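Local coordinates for protein 3-hydroxyacyl-thioester dehydratase Z (Mycobacterium tuberculosis, PDB 2C2I) that probably interconverts (3R)-3-hydroxyacyl-CoA and trans-2-enoyl-CoA by reversible dehydration and hydration, working as a homodimeric hotdog-fold enzyme of fatty acid metabolism, at residues E5-L10 with Y78-V83; G19-V24 with R105-S110; E29-F34 with G63-A68; S111-E116 with Q124-T129. All coordinates share one frame; numbering follows the deposited sequence.

Contact 1 of 4, residues E5-L10 with Y78-V83; sequences ESVADL and YTVKGV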
# COMPACT_ATOMS: atom_id res chain seq x y z
N GLU A 5 -11.42 18.50 17.44
CA GLU A 5 -11.76 19.87 17.02
C GLU A 5 -10.63 20.60 16.29
O GLU A 5 -10.88 21.60 15.60
CB GLU A 5 -12.29 20.69 18.21
CG GLU A 5 -13.56 20.13 18.88
CD GLU A 5 -14.77 20.07 17.95
OE1 GLU A 5 -14.93 20.97 17.09
OE2 GLU A 5 -15.58 19.11 18.08
N SER A 6 -9.39 20.12 16.46
CA SER A 6 -8.20 20.76 15.88
C SER A 6 -7.01 19.83 15.98
O SER A 6 -7.07 18.85 16.70
CB SER A 6 -7.84 22.03 16.65
OG SER A 6 -7.28 21.69 17.91
N VAL A 7 -5.92 20.18 15.30
CA VAL A 7 -4.69 19.38 15.33
C VAL A 7 -3.98 19.48 16.68
O VAL A 7 -3.27 18.57 17.09
CB VAL A 7 -3.74 19.75 14.18
CG1 VAL A 7 -4.34 19.27 12.85
CG2 VAL A 7 -3.39 21.27 14.17
N ALA A 8 -4.21 20.58 17.39
CA ALA A 8 -3.75 20.68 18.80
C ALA A 8 -4.44 19.62 19.66
O ALA A 8 -3.84 19.04 20.59
CB ALA A 8 -4.03 22.07 19.34
N ASP A 9 -5.69 19.33 19.35
CA ASP A 9 -6.44 18.38 20.17
C ASP A 9 -5.97 16.98 19.84
O ASP A 9 -5.94 16.12 20.70
CB ASP A 9 -7.94 18.52 19.95
CG ASP A 9 -8.50 19.81 20.57
OD1 ASP A 9 -7.71 20.58 21.16
OD2 ASP A 9 -9.73 20.03 20.46
N LEU A 10 -5.61 16.79 18.58
CA LEU A 10 -5.01 15.53 18.14
C LEU A 10 -3.67 15.28 18.89
O LEU A 10 -3.45 14.20 19.47
CB LEU A 10 -4.79 15.57 16.61
CG LEU A 10 -4.32 14.27 15.95
CD1 LEU A 10 -5.39 13.21 16.02
CD2 LEU A 10 -3.84 14.54 14.52
N TYR A 78 -12.45 8.33 13.45
CA TYR A 78 -12.24 9.73 13.88
C TYR A 78 -12.12 10.64 12.69
O TYR A 78 -11.87 10.18 11.57
CB TYR A 78 -10.98 9.88 14.77
CG TYR A 78 -9.69 9.45 14.11
CD1 TYR A 78 -8.84 10.37 13.50
CD2 TYR A 78 -9.34 8.11 14.08
CE1 TYR A 78 -7.66 9.95 12.88
CE2 TYR A 78 -8.18 7.68 13.46
CZ TYR A 78 -7.35 8.59 12.86
OH TYR A 78 -6.19 8.11 12.27
N THR A 79 -12.32 11.93 12.94
CA THR A 79 -12.00 12.94 11.96
C THR A 79 -11.27 14.07 12.66
O THR A 79 -11.33 14.19 13.88
CB THR A 79 -13.25 13.51 11.26
OG1 THR A 79 -14.11 14.10 12.23
CG2 THR A 79 -14.01 12.39 10.51
N VAL A 80 -10.56 14.88 11.88
CA VAL A 80 -9.81 16.01 12.41
C VAL A 80 -10.29 17.29 11.70
O VAL A 80 -10.18 17.40 10.49
CB VAL A 80 -8.28 15.82 12.19
CG1 VAL A 80 -7.48 17.05 12.70
CG2 VAL A 80 -7.78 14.54 12.85
N LYS A 81 -10.83 18.24 12.47
CA LYS A 81 -11.34 19.49 11.92
C LYS A 81 -10.22 20.50 11.70
O LYS A 81 -9.12 20.36 12.24
CB LYS A 81 -12.40 20.11 12.84
CG LYS A 81 -13.76 19.43 12.83
CD LYS A 81 -14.64 20.02 13.92
CE LYS A 81 -16.14 19.70 13.71
NZ LYS A 81 -16.97 20.21 14.85
N GLY A 82 -10.49 21.53 10.89
CA GLY A 82 -9.52 22.59 10.68
C GLY A 82 -8.40 22.24 9.71
O GLY A 82 -7.40 22.96 9.61
N VAL A 83 -8.56 21.13 9.00
CA VAL A 83 -7.60 20.75 7.95
C VAL A 83 -8.25 20.57 6.57
O VAL A 83 -9.39 20.11 6.44
CB VAL A 83 -6.73 19.50 8.35
CG1 VAL A 83 -5.79 19.86 9.52
CG2 VAL A 83 -7.60 18.33 8.71
O HOH W 1 -7.02 21.81 13.01
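The carbonyl O of Lys81 reaches the backbone N-H of Val7 through one water, which donates to Lys81 O at 2.7 Å. The same water accepts from Val7 N at 3.0 Å, so it fills the step between a loop carbonyl and the first turn of helix 7-12. Further out, at the solvent-facing side, the Glu5 and Lys81 side chains extend alongside one another in a common direction. Lys81 stays extended beyond CG, whereas Glu5 folds at chi2 (-62°), which swings CD round toward the lysine. The salt bridge that results joins Lys81 NZ to Glu5 OE1 at 3.1 Å, and the ammonium approaches the syn lone pair, on the side of OE2. The lysine's aliphatic part packs too, with CB resting 3.5 Å from Glu5 O.

Beneath these polar groups the contact turns apolar. Val7 CG1 meets two valines at once, Val80 CG1 at 3.8 Å and Val83 CG1 at 3.7 Å, while Leu10 CD1 approaches the other branch of Val80, CG2, more loosely. Tyr149 of strand 141-149 lies against Leu10, Val80 and Val83, tying the patch to the main sheet.

Ser6 takes no side-chain part in this packing but prepares the helix: its OG accepts from Asp9 N at 3.2 Å. With Phe4 holding Thr79 and Lys81 by backbone bonds, the arrangement is that of a two-stranded parallel ladder, 3-4 beside 79-80, running into a helix with a serine N-cap.

Contact 2 of 4, residues G19-V24 with R105-S110; sequences GQSDWV and RVRATS
Trp23 sits between two arginines on the antiparallel ladder that joins edge strand 17-25 to strand 105-119 in the hotdog sheet. The guanidinium of Arg105 lies flat on one face of the indole, planes 14° apart, with CZ 4.0 Å from the centroid of the Trp23 five-membered ring: a cation-pi stack. Against the opposite face comes Arg107 CB, a CH-pi contact 3.7 Å from the centroid of the Trp23 six-membered ring.

Arg107 then bends at chi3, and its guanidinium layers between the indole and the side-chain amide of Gln20, whose plane is only 9° from its own. Gln20 NE2 in turn donates to Thr109 OG1 at 3.3 Å. Each guanidinium also has a carboxylate partner: Arg107 forms a salt bridge with Glu132 of strand 122-133, and Arg105 one with Glu134 just past that strand's end.

The backbone pairing shifts by one residue between Gln20 and Val24. Across this break the serine hydroxyl stands in for a main-chain acceptor: Ala108 N donates nearly straight (173°) to Ser21 OG at 3.0 Å, and Ser21 OG in turn donates a hydrogen bond to Asp22 O at 2.7 Å. On the face away from the indole, Val24 CG2 presses on Val106 CG2 at 3.5 Å, closer than usual for two methyl groups.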
# COMPACT_ATOMS: atom_id res chain seq x y z
N GLY A 19 -9.81 4.33 18.08
CA GLY A 19 -11.07 3.64 17.85
C GLY A 19 -11.00 2.29 17.17
O GLY A 19 -9.95 1.60 17.17
N GLN A 20 -12.16 1.88 16.68
CA GLN A 20 -12.34 0.61 16.00
C GLN A 20 -13.37 0.82 14.90
O GLN A 20 -14.41 1.45 15.10
CB GLN A 20 -12.78 -0.47 16.99
CG GLN A 20 -12.99 -1.83 16.34
CD GLN A 20 -13.22 -2.92 17.36
OE1 GLN A 20 -14.28 -2.99 17.98
NE2 GLN A 20 -12.24 -3.80 17.52
N SER A 21 -13.07 0.29 13.71
CA SER A 21 -13.97 0.45 12.59
C SER A 21 -15.14 -0.52 12.69
O SER A 21 -15.17 -1.40 13.57
CB SER A 21 -13.23 0.20 11.28
OG SER A 21 -13.02 -1.20 11.09
N ASP A 22 -16.07 -0.39 11.76
CA ASP A 22 -17.08 -1.41 11.52
C ASP A 22 -16.43 -2.58 10.76
O ASP A 22 -15.29 -2.47 10.28
CB ASP A 22 -18.24 -0.84 10.68
CG ASP A 22 -18.76 0.51 11.20
OD1 ASP A 22 -18.68 0.78 12.42
OD2 ASP A 22 -19.25 1.31 10.36
N TRP A 23 -17.13 -3.70 10.69
CA TRP A 23 -16.75 -4.77 9.78
C TRP A 23 -17.05 -4.30 8.34
O TRP A 23 -18.09 -3.68 8.08
CB TRP A 23 -17.54 -6.05 10.08
CG TRP A 23 -17.15 -6.73 11.36
CD1 TRP A 23 -17.86 -6.75 12.56
CD2 TRP A 23 -15.98 -7.53 11.59
NE1 TRP A 23 -17.18 -7.49 13.50
CE2 TRP A 23 -16.03 -7.98 12.94
CE3 TRP A 23 -14.89 -7.89 10.79
CZ2 TRP A 23 -15.03 -8.79 13.50
CZ3 TRP A 23 -13.90 -8.69 11.35
CH2 TRP A 23 -13.98 -9.13 12.69
N VAL A 24 -16.12 -4.58 7.43
CA VAL A 24 -16.34 -4.34 6.01
C VAL A 24 -16.06 -5.63 5.26
O VAL A 24 -15.13 -6.37 5.60
CB VAL A 24 -15.50 -3.14 5.42
CG1 VAL A 24 -15.57 -1.90 6.31
CG2 VAL A 24 -14.07 -3.53 5.13
N ARG A 105 -14.82 -10.73 6.10
CA ARG A 105 -14.95 -9.43 6.74
C ARG A 105 -13.67 -9.06 7.48
O ARG A 105 -13.00 -9.92 8.07
CB ARG A 105 -16.15 -9.38 7.69
CG ARG A 105 -17.47 -9.57 6.98
CD ARG A 105 -18.62 -8.99 7.78
NE ARG A 105 -18.68 -9.57 9.12
CZ ARG A 105 -19.51 -9.15 10.06
NH1 ARG A 105 -20.36 -8.15 9.81
NH2 ARG A 105 -19.50 -9.72 11.26
N VAL A 106 -13.34 -7.78 7.42
CA VAL A 106 -12.18 -7.23 8.12
C VAL A 106 -12.60 -6.02 8.99
O VAL A 106 -13.58 -5.33 8.71
CB VAL A 106 -11.07 -6.80 7.11
CG1 VAL A 106 -10.55 -8.00 6.32
CG2 VAL A 106 -11.59 -5.71 6.17
N ARG A 107 -11.84 -5.76 10.04
CA ARG A 107 -12.12 -4.65 10.94
C ARG A 107 -10.79 -4.18 11.53
O ARG A 107 -9.90 -5.00 11.80
CB ARG A 107 -13.07 -5.11 12.05
CG ARG A 107 -13.31 -4.12 13.15
CD ARG A 107 -14.46 -4.60 14.02
NE ARG A 107 -14.06 -5.65 14.95
CZ ARG A 107 -14.83 -6.09 15.95
NH1 ARG A 107 -16.04 -5.56 16.12
NH2 ARG A 107 -14.40 -7.03 16.76
N ALA A 108 -10.66 -2.88 11.76
CA ALA A 108 -9.41 -2.33 12.23
C ALA A 108 -9.56 -1.67 13.61
O ALA A 108 -10.64 -1.15 13.92
CB ALA A 108 -8.84 -1.31 11.19
N THR A 109 -8.48 -1.70 14.40
CA THR A 109 -8.33 -0.93 15.63
C THR A 109 -7.09 -0.07 15.47
O THR A 109 -6.06 -0.59 15.06
CB THR A 109 -8.07 -1.89 16.81
OG1 THR A 109 -9.16 -2.82 16.88
CG2 THR A 109 -7.96 -1.09 18.11
N SER A 110 -7.16 1.23 15.78
CA SER A 110 -5.97 2.09 15.68
C SER A 110 -5.68 2.86 16.97
O SER A 110 -6.61 3.20 17.74
CB SER A 110 -6.13 3.09 14.53
OG SER A 110 -6.22 2.44 13.27
O HOH W 2 -20.25 -6.18 7.64

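Contact 3 of 4, residues E29-F34 with G63-A68; sequences EEVNLF and GFMTLA
Phe34 and Met65, modelled as selenomethionine, make the heart of this contact through a CH-pi interaction. Met65 CB stands squarely over the middle of the Phe34 ring, 3.5 Å from its centroid, with Met65 CA over the same face. The two chains lie antiparallel, each running toward the other's backbone: Phe34 has CG anti to its backbone N (chi1 -165°), and the extended start of the Met65 chain carries the selenium back toward the root of the phenylalanine.

A Met-aromatic contact follows from that path. Met65 SE lies oblique to the ring, 4.6 Å from the Phe34 centroid, and it also comes 3.8 Å from the carbonyl O of Glu30.

Further van der Waals packing completes the interface. Phe34 CZ touches Phe64 CB at 3.9 Å and reaches the helix backbone at Met65 N. Val31 CG2 approaches the terminal methyl of Met65, but the SE-CE bond is modelled too short, so the exact position of that methyl is doubtful.

The helix axes are 10.7 Å apart at closest and cross at 107°, so a short patch of side chains does the work. Around it, His62 also meets the Phe34 ring, Val31 packs on His45, important for catalysis by similarity, and Phe34 of the second subunit meets its counterpart. No hydrogen bond spans the two helix segments, and the carboxylate of Glu30 turns to Thr27 N instead. Dispersion and weak aromatic forces therefore hold together a buried apolar joint at the dimer interface, beside residues assigned to catalysis and substrate binding.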
# COMPACT_ATOMS: atom_id res chain seq x y z
N GLU A 29 -15.33 -8.24 -6.64
CA GLU A 29 -15.42 -7.03 -7.47
C GLU A 29 -14.36 -6.00 -7.07
O GLU A 29 -13.75 -5.39 -7.92
CB GLU A 29 -16.84 -6.43 -7.41
CG GLU A 29 -16.91 -4.90 -7.37
CD GLU A 29 -17.45 -4.21 -8.64
OE1 GLU A 29 -18.16 -3.20 -8.47
OE2 GLU A 29 -17.16 -4.64 -9.78
N GLU A 30 -14.17 -5.83 -5.76
CA GLU A 30 -13.17 -4.87 -5.27
C GLU A 30 -11.77 -5.35 -5.58
O GLU A 30 -10.90 -4.54 -5.91
CB GLU A 30 -13.33 -4.64 -3.77
CG GLU A 30 -14.64 -3.94 -3.41
CD GLU A 30 -14.87 -3.89 -1.91
OE1 GLU A 30 -14.39 -4.79 -1.18
OE2 GLU A 30 -15.52 -2.91 -1.47
N VAL A 31 -11.56 -6.66 -5.45
CA VAL A 31 -10.23 -7.25 -5.67
C VAL A 31 -9.84 -7.11 -7.15
O VAL A 31 -8.70 -6.76 -7.46
CB VAL A 31 -10.15 -8.71 -5.18
CG1 VAL A 31 -8.81 -9.36 -5.55
CG2 VAL A 31 -10.33 -8.78 -3.66
N ASN A 32 -10.82 -7.35 -8.03
CA ASN A 32 -10.67 -7.12 -9.48
C ASN A 32 -10.39 -5.67 -9.86
O ASN A 32 -9.54 -5.41 -10.71
CB ASN A 32 -11.92 -7.61 -10.22
CG ASN A 32 -12.15 -9.09 -10.05
OD1 ASN A 32 -11.32 -9.82 -9.52
ND2 ASN A 32 -13.31 -9.55 -10.49
N LEU A 33 -11.10 -4.72 -9.24
CA LEU A 33 -10.87 -3.31 -9.52
C LEU A 33 -9.46 -2.93 -9.08
O LEU A 33 -8.80 -2.17 -9.76
CB LEU A 33 -11.87 -2.40 -8.80
CG LEU A 33 -13.36 -2.42 -9.21
CD1 LEU A 33 -14.22 -1.58 -8.28
CD2 LEU A 33 -13.50 -1.97 -10.64
N PHE A 34 -9.02 -3.49 -7.94
CA PHE A 34 -7.67 -3.24 -7.42
C PHE A 34 -6.59 -3.71 -8.39
O PHE A 34 -5.58 -3.02 -8.63
CB PHE A 34 -7.47 -3.89 -6.05
CG PHE A 34 -6.25 -3.38 -5.32
CD1 PHE A 34 -6.31 -2.18 -4.62
CD2 PHE A 34 -5.05 -4.09 -5.35
CE1 PHE A 34 -5.16 -1.69 -3.94
CE2 PHE A 34 -3.90 -3.61 -4.68
CZ PHE A 34 -3.96 -2.42 -3.97
N GLY A 63 -2.33 -7.94 -0.48
CA GLY A 63 -1.86 -7.27 0.75
C GLY A 63 -1.83 -5.76 0.60
O GLY A 63 -2.15 -5.01 1.56
N PHE A 64 -1.50 -5.28 -0.60
CA PHE A 64 -1.42 -3.84 -0.80
C PHE A 64 -2.81 -3.24 -0.72
O PHE A 64 -2.95 -2.06 -0.42
CB PHE A 64 -0.74 -3.46 -2.12
CG PHE A 64 0.77 -3.47 -2.07
CD1 PHE A 64 1.47 -2.70 -1.11
CD2 PHE A 64 1.49 -4.22 -2.98
CE1 PHE A 64 2.86 -2.70 -1.10
CE2 PHE A 64 2.90 -4.21 -2.99
CZ PHE A 64 3.59 -3.47 -2.05
N MSE A 65 -3.84 -4.05 -1.01
CA MSE A 65 -5.19 -3.52 -0.91
C MSE A 65 -5.63 -3.44 0.55
O MSE A 65 -6.14 -2.43 0.97
CB MSE A 65 -6.21 -4.35 -1.68
CG MSE A 65 -7.61 -3.74 -1.53
SE MSE A 65 -8.92 -4.57 -2.69
CE MSE A 65 -8.55 -5.90 -2.41
N THR A 66 -5.43 -4.52 1.31
CA THR A 66 -5.81 -4.52 2.74
C THR A 66 -5.13 -3.34 3.46
O THR A 66 -5.75 -2.60 4.22
CB THR A 66 -5.45 -5.87 3.39
OG1 THR A 66 -6.16 -6.93 2.70
CG2 THR A 66 -5.87 -5.91 4.85
N LEU A 67 -3.85 -3.15 3.17
CA LEU A 67 -3.10 -2.01 3.73
C LEU A 67 -3.78 -0.70 3.35
O LEU A 67 -3.94 0.17 4.18
CB LEU A 67 -1.64 -2.02 3.24
CG LEU A 67 -0.79 -0.80 3.65
CD1 LEU A 67 -0.64 -0.72 5.16
CD2 LEU A 67 0.58 -0.85 2.97
N ALA A 68 -4.18 -0.59 2.08
CA ALA A 68 -4.84 0.61 1.53
C ALA A 68 -6.27 0.83 2.03
O ALA A 68 -6.88 1.87 1.74
CB ALA A 68 -4.80 0.58 -0.01

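Contact 4 of 4, residues S111-E116 with Q124-T129; sequences SLVGVE and QATVST
Helix-like backbone torsions at Val113 (phi -76°, psi -45°), within an otherwise extended strand, turn two successive N-H groups onto the carbonyl O of Thr126. Val113 N donates at 2.7 Å, while the bond from Gly114 N is longer and weak. This is a classic beta bulge, and it shifts the register of the hairpin formed by strands 105-119 and 122-133. Val113 and Gly114 together face Thr126; regular pairs lie on either side, Ser111 with Ser128 before and Glu116 with Gln124 after.

Val113, the added residue, points toward the other strand, and its CB comes 3.9 Å from Thr126 CG2. On the face that carries Leu112, Val115, Ala125 and Val127, Leu112 CD1 packs 3.8 Å from Ala125 CB. Leu10 of helix 7-12 covers that side, touching Leu112 and Val115.

At the far end the side chains of Glu116 and Gln124 meet through a water. It donates to Glu116 OE1 at 2.7 Å and accepts from Gln124 NE2 at 2.8 Å. Gln124 bends at chi2 (146°), and its OE1 accepts from Arg148 NE, with Tyr89 beside it. Both ends of the amide thus have partners, which fixes which way round it sits. By similarity Gln124, Arg148 and Tyr89 serve the substrate site of the partner subunit, so these bonds probably pre-orient part of that site.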
# COMPACT_ATOMS: atom_id res chain seq x y z
N SER A 111 -4.41 3.19 17.18
CA SER A 111 -3.97 4.03 18.31
C SER A 111 -3.06 5.11 17.80
O SER A 111 -2.35 4.91 16.80
CB SER A 111 -3.19 3.18 19.31
OG SER A 111 -3.96 2.07 19.71
N LEU A 112 -3.06 6.26 18.47
CA LEU A 112 -2.17 7.34 18.07
C LEU A 112 -0.80 7.20 18.74
O LEU A 112 -0.68 7.29 19.98
CB LEU A 112 -2.83 8.68 18.41
CG LEU A 112 -2.21 9.98 17.98
CD1 LEU A 112 -2.00 9.97 16.45
CD2 LEU A 112 -3.19 11.09 18.39
N VAL A 113 0.24 6.96 17.94
CA VAL A 113 1.59 6.81 18.46
C VAL A 113 2.18 8.17 18.83
O VAL A 113 2.75 8.35 19.92
CB VAL A 113 2.50 6.06 17.47
CG1 VAL A 113 3.92 5.97 17.99
CG2 VAL A 113 1.95 4.65 17.26
N GLY A 114 2.01 9.15 17.95
CA GLY A 114 2.63 10.44 18.17
C GLY A 114 2.17 11.44 17.14
O GLY A 114 1.67 11.07 16.08
N VAL A 115 2.34 12.73 17.46
CA VAL A 115 1.94 13.78 16.57
C VAL A 115 3.07 14.77 16.53
O VAL A 115 3.52 15.21 17.59
CB VAL A 115 0.67 14.50 17.06
CG1 VAL A 115 0.36 15.68 16.16
CG2 VAL A 115 -0.54 13.51 17.11
N GLU A 116 3.53 15.09 15.34
CA GLU A 116 4.60 16.06 15.15
C GLU A 116 4.04 17.28 14.41
O GLU A 116 3.47 17.16 13.32
CB GLU A 116 5.73 15.43 14.34
CG GLU A 116 6.92 16.37 14.15
CD GLU A 116 8.07 15.71 13.39
OE1 GLU A 116 7.98 14.52 13.00
OE2 GLU A 116 9.10 16.41 13.20
N GLN A 124 1.74 15.88 11.56
CA GLN A 124 1.95 14.54 11.07
C GLN A 124 1.68 13.57 12.20
O GLN A 124 2.35 13.65 13.23
CB GLN A 124 3.42 14.43 10.68
CG GLN A 124 3.79 13.25 9.88
CD GLN A 124 4.88 13.63 8.91
OE1 GLN A 124 4.61 14.18 7.83
NE2 GLN A 124 6.12 13.38 9.28
N ALA A 125 0.72 12.68 12.00
CA ALA A 125 0.33 11.71 13.02
C ALA A 125 0.89 10.33 12.66
O ALA A 125 0.71 9.87 11.54
CB ALA A 125 -1.16 11.64 13.12
N THR A 126 1.54 9.68 13.62
CA THR A 126 1.98 8.31 13.45
C THR A 126 0.94 7.43 14.14
O THR A 126 0.63 7.62 15.32
CB THR A 126 3.38 8.13 14.00
OG1 THR A 126 4.27 9.02 13.30
CG2 THR A 126 3.88 6.67 13.85
N VAL A 127 0.42 6.46 13.40
CA VAL A 127 -0.74 5.67 13.82
C VAL A 127 -0.38 4.18 13.76
O VAL A 127 0.24 3.74 12.80
CB VAL A 127 -1.96 5.95 12.92
CG1 VAL A 127 -3.17 5.10 13.36
CG2 VAL A 127 -2.36 7.46 12.92
N SER A 128 -0.77 3.42 14.79
CA SER A 128 -0.65 1.96 14.78
C SER A 128 -2.01 1.35 14.48
O SER A 128 -3.00 1.76 15.08
CB SER A 128 -0.18 1.46 16.14
OG SER A 128 -1.05 1.91 17.17
N THR A 129 -2.07 0.39 13.56
CA THR A 129 -3.35 -0.23 13.21
C THR A 129 -3.16 -1.74 13.17
O THR A 129 -2.12 -2.25 12.73
CB THR A 129 -3.93 0.27 11.85
OG1 THR A 129 -4.06 1.71 11.86
CG2 THR A 129 -5.30 -0.31 11.57
O HOH W 3 6.36 12.61 12.00

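Overall arrangement
Contacts 2 and 4 share strand 105-119 and use successive parts of it, their centres 17 Å apart; the probable hydrogen bond between Ser110 OG and Thr129 OG1 (2.7 Å) joins them. Contact 1 sits 13 Å, centre to centre, from contact 4, and Leu10 links the two: its O packs on Leu112 CD2 at 3.3 Å. Contact 3 lies across the chain's centre from contacts 1 and 4, with its centre 29 Å from that of contact 1. It borders the catalytic residues Asp40 and His45, assigned by similarity, whereas Gln124 in contact 4 probably serves the site of the partner subunit. Contact 3 meets the second subunit directly, while no residue of that subunit touches contacts 1, 2 or 4.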